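Tegument protein UL51 (Human herpesvirus 1, PDB 6T5A) probably acts in egress of virus particles and in the secondary envelopment of cytoplasmic capsids at trans-Golgi-derived membranes, and helps maintain the cytoplasmic viral assembly centre in neurons. Local coordinates at residues 65-79 with 99-113. The protein carries 1 engineered substitution. Sequence-based numbering, arbitrary orientation.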
loop_
_atom_site.group_PDB
_atom_site.type_symbol
_atom_site.label_atom_id
_atom_site.label_comp_id
_atom_site.label_asym_id
_atom_site.label_seq_id
_atom_site.Cartn_x
_atom_site.Cartn_y
_atom_site.Cartn_z
ATOM N N LEU A 65 8.761 -23.565 -39.047
ATOM C CA LEU A 65 7.739 -23.163 -40.016
ATOM C C LEU A 65 8.113 -21.883 -40.744
ATOM O O LEU A 65 7.899 -21.791 -41.955
ATOM C CB LEU A 65 6.365 -22.980 -39.326
ATOM C CG LEU A 65 5.731 -24.235 -38.714
ATOM C CD1 LEU A 65 4.687 -23.845 -37.687
ATOM C CD2 LEU A 65 5.137 -25.153 -39.794
ATOM N N ALA A 66 8.636 -20.880 -40.006
ATOM C CA ALA A 66 9.054 -19.602 -40.595
ATOM C C ALA A 66 10.273 -19.837 -41.536
ATOM O O ALA A 66 10.342 -19.258 -42.615
ATOM C CB ALA A 66 9.408 -18.610 -39.495
ATOM N N ARG A 67 11.206 -20.716 -41.125
ATOM C CA ARG A 67 12.378 -21.083 -41.920
ATOM C C ARG A 67 11.948 -21.826 -43.213
ATOM O O ARG A 67 12.489 -21.547 -44.280
ATOM C CB ARG A 67 13.318 -21.972 -41.097
ATOM C CG ARG A 67 14.111 -21.219 -40.033
ATOM C CD ARG A 67 14.533 -22.180 -38.949
ATOM N NE ARG A 67 15.268 -21.514 -37.862
ATOM C CZ ARG A 67 15.546 -22.088 -36.696
ATOM N NH1 ARG A 67 15.152 -23.327 -36.449
ATOM N NH2 ARG A 67 16.221 -21.423 -35.768
ATOM N N THR A 68 10.972 -22.750 -43.107
ATOM C CA THR A 68 10.463 -23.521 -44.247
ATOM C C THR A 68 9.760 -22.601 -45.245
ATOM O O THR A 68 10.003 -22.704 -46.449
ATOM C CB THR A 68 9.625 -24.717 -43.790
ATOM O OG1 THR A 68 10.428 -25.514 -42.913
ATOM C CG2 THR A 68 9.148 -25.586 -44.966
ATOM N N TYR A 69 8.939 -21.671 -44.737
ATOM C CA TYR A 69 8.251 -20.672 -45.556
ATOM C C TYR A 69 9.294 -19.858 -46.324
ATOM O O TYR A 69 9.166 -19.673 -47.535
ATOM C CB TYR A 69 7.380 -19.764 -44.665
ATOM C CG TYR A 69 6.770 -18.598 -45.410
ATOM C CD1 TYR A 69 5.589 -18.749 -46.132
ATOM C CD2 TYR A 69 7.389 -17.352 -45.420
ATOM C CE1 TYR A 69 5.035 -17.686 -46.840
ATOM C CE2 TYR A 69 6.842 -16.280 -46.119
ATOM C CZ TYR A 69 5.666 -16.452 -46.829
ATOM O OH TYR A 69 5.113 -15.403 -47.508
ATOM N N HIS A 70 10.340 -19.382 -45.612
ATOM C CA HIS A 70 11.427 -18.625 -46.220
ATOM C C HIS A 70 12.133 -19.421 -47.334
ATOM O O HIS A 70 12.400 -18.857 -48.392
ATOM C CB HIS A 70 12.417 -18.157 -45.148
ATOM C CG HIS A 70 13.604 -17.418 -45.690
ATOM N ND1 HIS A 70 13.473 -16.175 -46.288
ATOM C CD2 HIS A 70 14.911 -17.761 -45.674
ATOM C CE1 HIS A 70 14.701 -15.805 -46.616
ATOM N NE2 HIS A 70 15.598 -16.725 -46.260
ATOM N N ALA A 71 12.411 -20.727 -47.111
ATOM C CA ALA A 71 13.046 -21.568 -48.131
ATOM C C ALA A 71 12.183 -21.658 -49.401
ATOM O O ALA A 71 12.718 -21.577 -50.521
ATOM C CB ALA A 71 13.333 -22.955 -47.578
ATOM N N CYS A 72 10.842 -21.771 -49.227
ATOM C CA CYS A 72 9.887 -21.789 -50.343
ATOM C C CYS A 72 9.983 -20.513 -51.120
ATOM O O CYS A 72 9.976 -20.561 -52.349
ATOM C CB CYS A 72 8.456 -22.020 -49.862
ATOM S SG CYS A 72 8.176 -23.665 -49.185
ATOM N N MET A 73 10.047 -19.373 -50.410
ATOM C CA MET A 73 10.086 -18.050 -51.043
ATOM C C MET A 73 11.411 -17.836 -51.795
ATOM O O MET A 73 11.400 -17.275 -52.881
ATOM C CB MET A 73 9.807 -16.925 -50.020
ATOM C CG MET A 73 8.425 -17.016 -49.352
ATOM S SD MET A 73 7.013 -17.292 -50.491
ATOM C CE MET A 73 6.985 -15.774 -51.307
ATOM N N VAL A 74 12.543 -18.327 -51.240
ATOM C CA VAL A 74 13.849 -18.250 -51.930
ATOM C C VAL A 74 13.765 -19.107 -53.206
ATOM O O VAL A 74 14.189 -18.654 -54.274
ATOM C CB VAL A 74 15.031 -18.672 -51.022
ATOM C CG1 VAL A 74 16.318 -18.877 -51.832
ATOM C CG2 VAL A 74 15.246 -17.659 -49.891
ATOM N N ASN A 75 13.192 -20.326 -53.099
ATOM C CA ASN A 75 13.041 -21.205 -54.267
ATOM C C ASN A 75 12.182 -20.561 -55.334
ATOM O O ASN A 75 12.521 -20.664 -56.498
ATOM C CB ASN A 75 12.521 -22.593 -53.891
ATOM C CG ASN A 75 13.536 -23.451 -53.185
ATOM O OD1 ASN A 75 14.720 -23.153 -53.151
ATOM N ND2 ASN A 75 13.093 -24.545 -52.594
ATOM N N LEU A 76 11.120 -19.845 -54.939
ATOM C CA LEU A 76 10.257 -19.112 -55.876
ATOM C C LEU A 76 11.031 -18.002 -56.595
ATOM O O LEU A 76 10.881 -17.844 -57.805
ATOM C CB LEU A 76 9.001 -18.568 -55.169
ATOM C CG LEU A 76 7.910 -19.625 -54.903
ATOM C CD1 LEU A 76 6.875 -19.136 -53.921
ATOM C CD2 LEU A 76 7.241 -20.102 -56.203
ATOM N N GLU A 77 11.901 -17.274 -55.863
ATOM C CA GLU A 77 12.746 -16.224 -56.446
ATOM C C GLU A 77 13.761 -16.841 -57.423
ATOM O O GLU A 77 13.960 -16.298 -58.512
ATOM C CB GLU A 77 13.467 -15.433 -55.346
ATOM C CG GLU A 77 14.252 -14.262 -55.906
ATOM C CD GLU A 77 15.230 -13.637 -54.935
ATOM O OE1 GLU A 77 14.780 -13.054 -53.924
ATOM O OE2 GLU A 77 16.450 -13.721 -55.196
ATOM N N ARG A 78 14.374 -17.990 -57.053
ATOM C CA ARG A 78 15.339 -18.695 -57.907
ATOM C C ARG A 78 14.680 -19.171 -59.215
ATOM O O ARG A 78 15.296 -19.080 -60.285
ATOM C CB ARG A 78 15.974 -19.879 -57.165
ATOM C CG ARG A 78 17.031 -19.449 -56.157
ATOM C CD ARG A 78 17.491 -20.585 -55.260
ATOM N NE ARG A 78 18.621 -20.140 -54.439
ATOM C CZ ARG A 78 19.328 -20.917 -53.627
ATOM N NH1 ARG A 78 19.015 -22.199 -53.479
ATOM N NH2 ARG A 78 20.345 -20.417 -52.944
ATOM N N LEU A 79 13.427 -19.654 -59.124
ATOM C CA LEU A 79 12.669 -20.124 -60.284
ATOM C C LEU A 79 12.313 -18.975 -61.225
ATOM O O LEU A 79 12.403 -19.139 -62.448
ATOM C CB LEU A 79 11.404 -20.883 -59.853
ATOM C CG LEU A 79 11.632 -22.289 -59.260
ATOM C CD1 LEU A 79 10.463 -22.715 -58.356
ATOM C CD2 LEU A 79 11.914 -23.331 -60.358
ATOM N N GLN A 99 6.967 -24.178 -59.373
ATOM C CA GLN A 99 6.373 -23.019 -58.714
ATOM C C GLN A 99 5.125 -23.411 -57.931
ATOM O O GLN A 99 4.980 -22.972 -56.791
ATOM C CB GLN A 99 6.046 -21.906 -59.717
ATOM C CG GLN A 99 7.286 -21.240 -60.318
ATOM C CD GLN A 99 6.915 -20.286 -61.433
ATOM O OE1 GLN A 99 5.975 -20.515 -62.204
ATOM N NE2 GLN A 99 7.650 -19.195 -61.557
ATOM N N ASP A 100 4.261 -24.278 -58.509
ATOM C CA ASP A 100 3.046 -24.759 -57.836
ATOM C C ASP A 100 3.378 -25.507 -56.544
ATOM O O ASP A 100 2.720 -25.284 -55.539
ATOM C CB ASP A 100 2.177 -25.627 -58.772
ATOM C CG ASP A 100 0.921 -26.159 -58.092
ATOM O OD1 ASP A 100 -0.057 -25.393 -57.965
ATOM O OD2 ASP A 100 0.932 -27.333 -57.656
ATOM N N LYS A 101 4.409 -26.373 -56.571
ATOM C CA LYS A 101 4.856 -27.149 -55.412
ATOM C C LYS A 101 5.355 -26.227 -54.280
ATOM O O LYS A 101 5.023 -26.450 -53.115
ATOM C CB LYS A 101 5.956 -28.132 -55.834
ATOM C CG LYS A 101 6.358 -29.137 -54.754
ATOM C CD LYS A 101 7.505 -30.036 -55.224
ATOM C CE LYS A 101 7.914 -31.079 -54.202
ATOM N NZ LYS A 101 8.664 -30.493 -53.058
ATOM N N MET A 102 6.156 -25.202 -54.630
ATOM C CA MET A 102 6.697 -24.247 -53.667
ATOM C C MET A 102 5.616 -23.361 -53.083
ATOM O O MET A 102 5.651 -23.078 -51.874
ATOM C CB MET A 102 7.855 -23.431 -54.265
ATOM C CG MET A 102 9.106 -24.259 -54.516
ATOM S SD MET A 102 9.769 -24.962 -52.985
ATOM C CE MET A 102 9.350 -26.709 -53.188
ATOM N N ARG A 103 4.647 -22.940 -53.936
ATOM C CA ARG A 103 3.507 -22.115 -53.520
ATOM C C ARG A 103 2.612 -22.875 -52.549
ATOM O O ARG A 103 2.200 -22.305 -51.544
ATOM C CB ARG A 103 2.697 -21.589 -54.717
ATOM C CG ARG A 103 3.396 -20.463 -55.457
ATOM C CD ARG A 103 2.494 -19.807 -56.488
ATOM N NE ARG A 103 3.251 -18.927 -57.381
ATOM C CZ ARG A 103 3.316 -19.072 -58.699
ATOM N NH1 ARG A 103 2.651 -20.052 -59.301
ATOM N NH2 ARG A 103 4.032 -18.227 -59.433
ATOM N N ARG A 104 2.356 -24.167 -52.815
ATOM C CA ARG A 104 1.526 -25.001 -51.936
ATOM C C ARG A 104 2.183 -25.258 -50.571
ATOM O O ARG A 104 1.492 -25.207 -49.548
ATOM C CB ARG A 104 1.132 -26.322 -52.612
ATOM C CG ARG A 104 0.108 -26.136 -53.724
ATOM C CD ARG A 104 -0.258 -27.457 -54.383
ATOM N NE ARG A 104 -1.130 -27.253 -55.542
ATOM C CZ ARG A 104 -2.455 -27.171 -55.482
ATOM N NH1 ARG A 104 -3.084 -27.292 -54.318
ATOM N NH2 ARG A 104 -3.163 -26.970 -56.586
ATOM N N LEU A 105 3.503 -25.541 -50.551
ATOM C CA LEU A 105 4.202 -25.780 -49.291
ATOM C C LEU A 105 4.252 -24.499 -48.449
ATOM O O LEU A 105 3.988 -24.567 -47.246
ATOM C CB LEU A 105 5.594 -26.422 -49.495
ATOM C CG LEU A 105 6.416 -26.790 -48.214
ATOM C CD1 LEU A 105 5.666 -27.769 -47.286
ATOM C CD2 LEU A 105 7.778 -27.363 -48.578
ATOM N N ALA A 106 4.512 -23.329 -49.089
ATOM C CA ALA A 106 4.520 -22.029 -48.406
ATOM C C ALA A 106 3.126 -21.745 -47.818
ATOM O O ALA A 106 3.031 -21.325 -46.664
ATOM C CB ALA A 106 4.930 -20.921 -49.362
ATOM N N ASP A 107 2.046 -22.033 -48.590
ATOM C CA ASP A 107 0.663 -21.860 -48.125
ATOM C C ASP A 107 0.379 -22.714 -46.887
ATOM O O ASP A 107 -0.238 -22.224 -45.945
ATOM C CB ASP A 107 -0.346 -22.194 -49.250
ATOM C CG ASP A 107 -0.472 -21.148 -50.350
ATOM O OD1 ASP A 107 0.090 -20.040 -50.190
ATOM O OD2 ASP A 107 -1.130 -21.438 -51.370
ATOM N N THR A 108 0.868 -23.973 -46.875
ATOM C CA THR A 108 0.717 -24.900 -45.742
ATOM C C THR A 108 1.419 -24.349 -44.486
ATOM O O THR A 108 0.829 -24.367 -43.403
ATOM C CB THR A 108 1.175 -26.308 -46.153
ATOM O OG1 THR A 108 0.366 -26.721 -47.250
ATOM C CG2 THR A 108 1.038 -27.327 -45.039
ATOM N N CYS A 109 2.653 -23.820 -44.648
ATOM C CA CYS A 109 3.429 -23.214 -43.559
ATOM C C CYS A 109 2.700 -22.027 -43.002
ATOM O O CYS A 109 2.594 -21.893 -41.787
ATOM C CB CYS A 109 4.824 -22.822 -44.034
ATOM S SG CYS A 109 5.901 -24.227 -44.364
ATOM N N MET A 110 2.208 -21.161 -43.899
ATOM C CA MET A 110 1.475 -19.956 -43.553
ATOM C C MET A 110 0.206 -20.307 -42.780
ATOM O O MET A 110 -0.015 -19.703 -41.736
ATOM C CB MET A 110 1.156 -19.153 -44.812
ATOM C CG MET A 110 0.783 -17.724 -44.541
ATOM S SD MET A 110 0.206 -16.838 -46.012
ATOM C CE MET A 110 1.559 -17.112 -47.131
ATOM N N ALA A 111 -0.578 -21.316 -43.252
ATOM C CA ALA A 111 -1.805 -21.784 -42.593
ATOM C C ALA A 111 -1.550 -22.258 -41.153
ATOM O O ALA A 111 -2.331 -21.920 -40.266
ATOM C CB ALA A 111 -2.459 -22.897 -43.405
ATOM N N THR A 112 -0.455 -23.020 -40.920
ATOM C CA THR A 112 -0.078 -23.527 -39.592
ATOM C C THR A 112 0.329 -22.388 -38.645
ATOM O O THR A 112 -0.024 -22.422 -37.460
ATOM C CB THR A 112 0.986 -24.627 -39.718
ATOM O OG1 THR A 112 0.535 -25.570 -40.683
ATOM C CG2 THR A 112 1.256 -25.348 -38.398
ATOM N N ILE A 113 1.076 -21.388 -39.166
ATOM C CA ILE A 113 1.513 -20.220 -38.394
ATOM C C ILE A 113 0.281 -19.398 -37.997
ATOM O O ILE A 113 0.162 -19.016 -36.832
ATOM C CB ILE A 113 2.576 -19.376 -39.159
ATOM C CG1 ILE A 113 3.884 -20.178 -39.349
ATOM C CG2 ILE A 113 2.835 -18.018 -38.463
ATOM C CD1 ILE A 113 4.850 -19.632 -40.417
HETATM O O HOH W 1 8.435 -18.166 -59.052
#
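An antiparallel helical hairpin of the UL51 family region is closed by residues 65-79 and 99-113, whose axes come within 8.7 Å and run antiparallel at 156°. Near its middle the helices meet over small side chains: Cys72 CB lies 3.7 Å from Ala106 CB, and Cys72 SG rests on Leu105 CG at 3.7 Å. Met102 is a knob in the hole formed by Cys72, Asn75, Leu76 and Leu79. Its chain bends about CB-CG and again about CG-SD, bringing SD within 3.4 Å of Asn75 ND2, a weak but nearly straight N-H...S hydrogen bond (169°), while CB packs against the branch point of Leu76. With CG anti to the backbone N (chi1 173°), the Tyr69 ring is brought up against Ala106 and Met110: it takes Ala106 O at its edge, Met73 CG over one face, and the Met110 methyl CE obliquely, 3.5 Å from Tyr69 CE1. Toward one end Thr68 CG2 touches Cys109 SG at 3.6 Å, and Leu65 slides past Ile113, CB to CG1 3.7 Å. At the other, one water donates to Leu76 O and accepts from Gln99 NE2, bridging the two helices. Ala66, Tyr69, Met110 and Ile113 also pack against the chain of a different protein in the assembly. Helix 46-61 leads nearly end to end into the first arm, 63-82, which pairs with 94-117, and strand 28-38 lies beyond it, away from the hairpin.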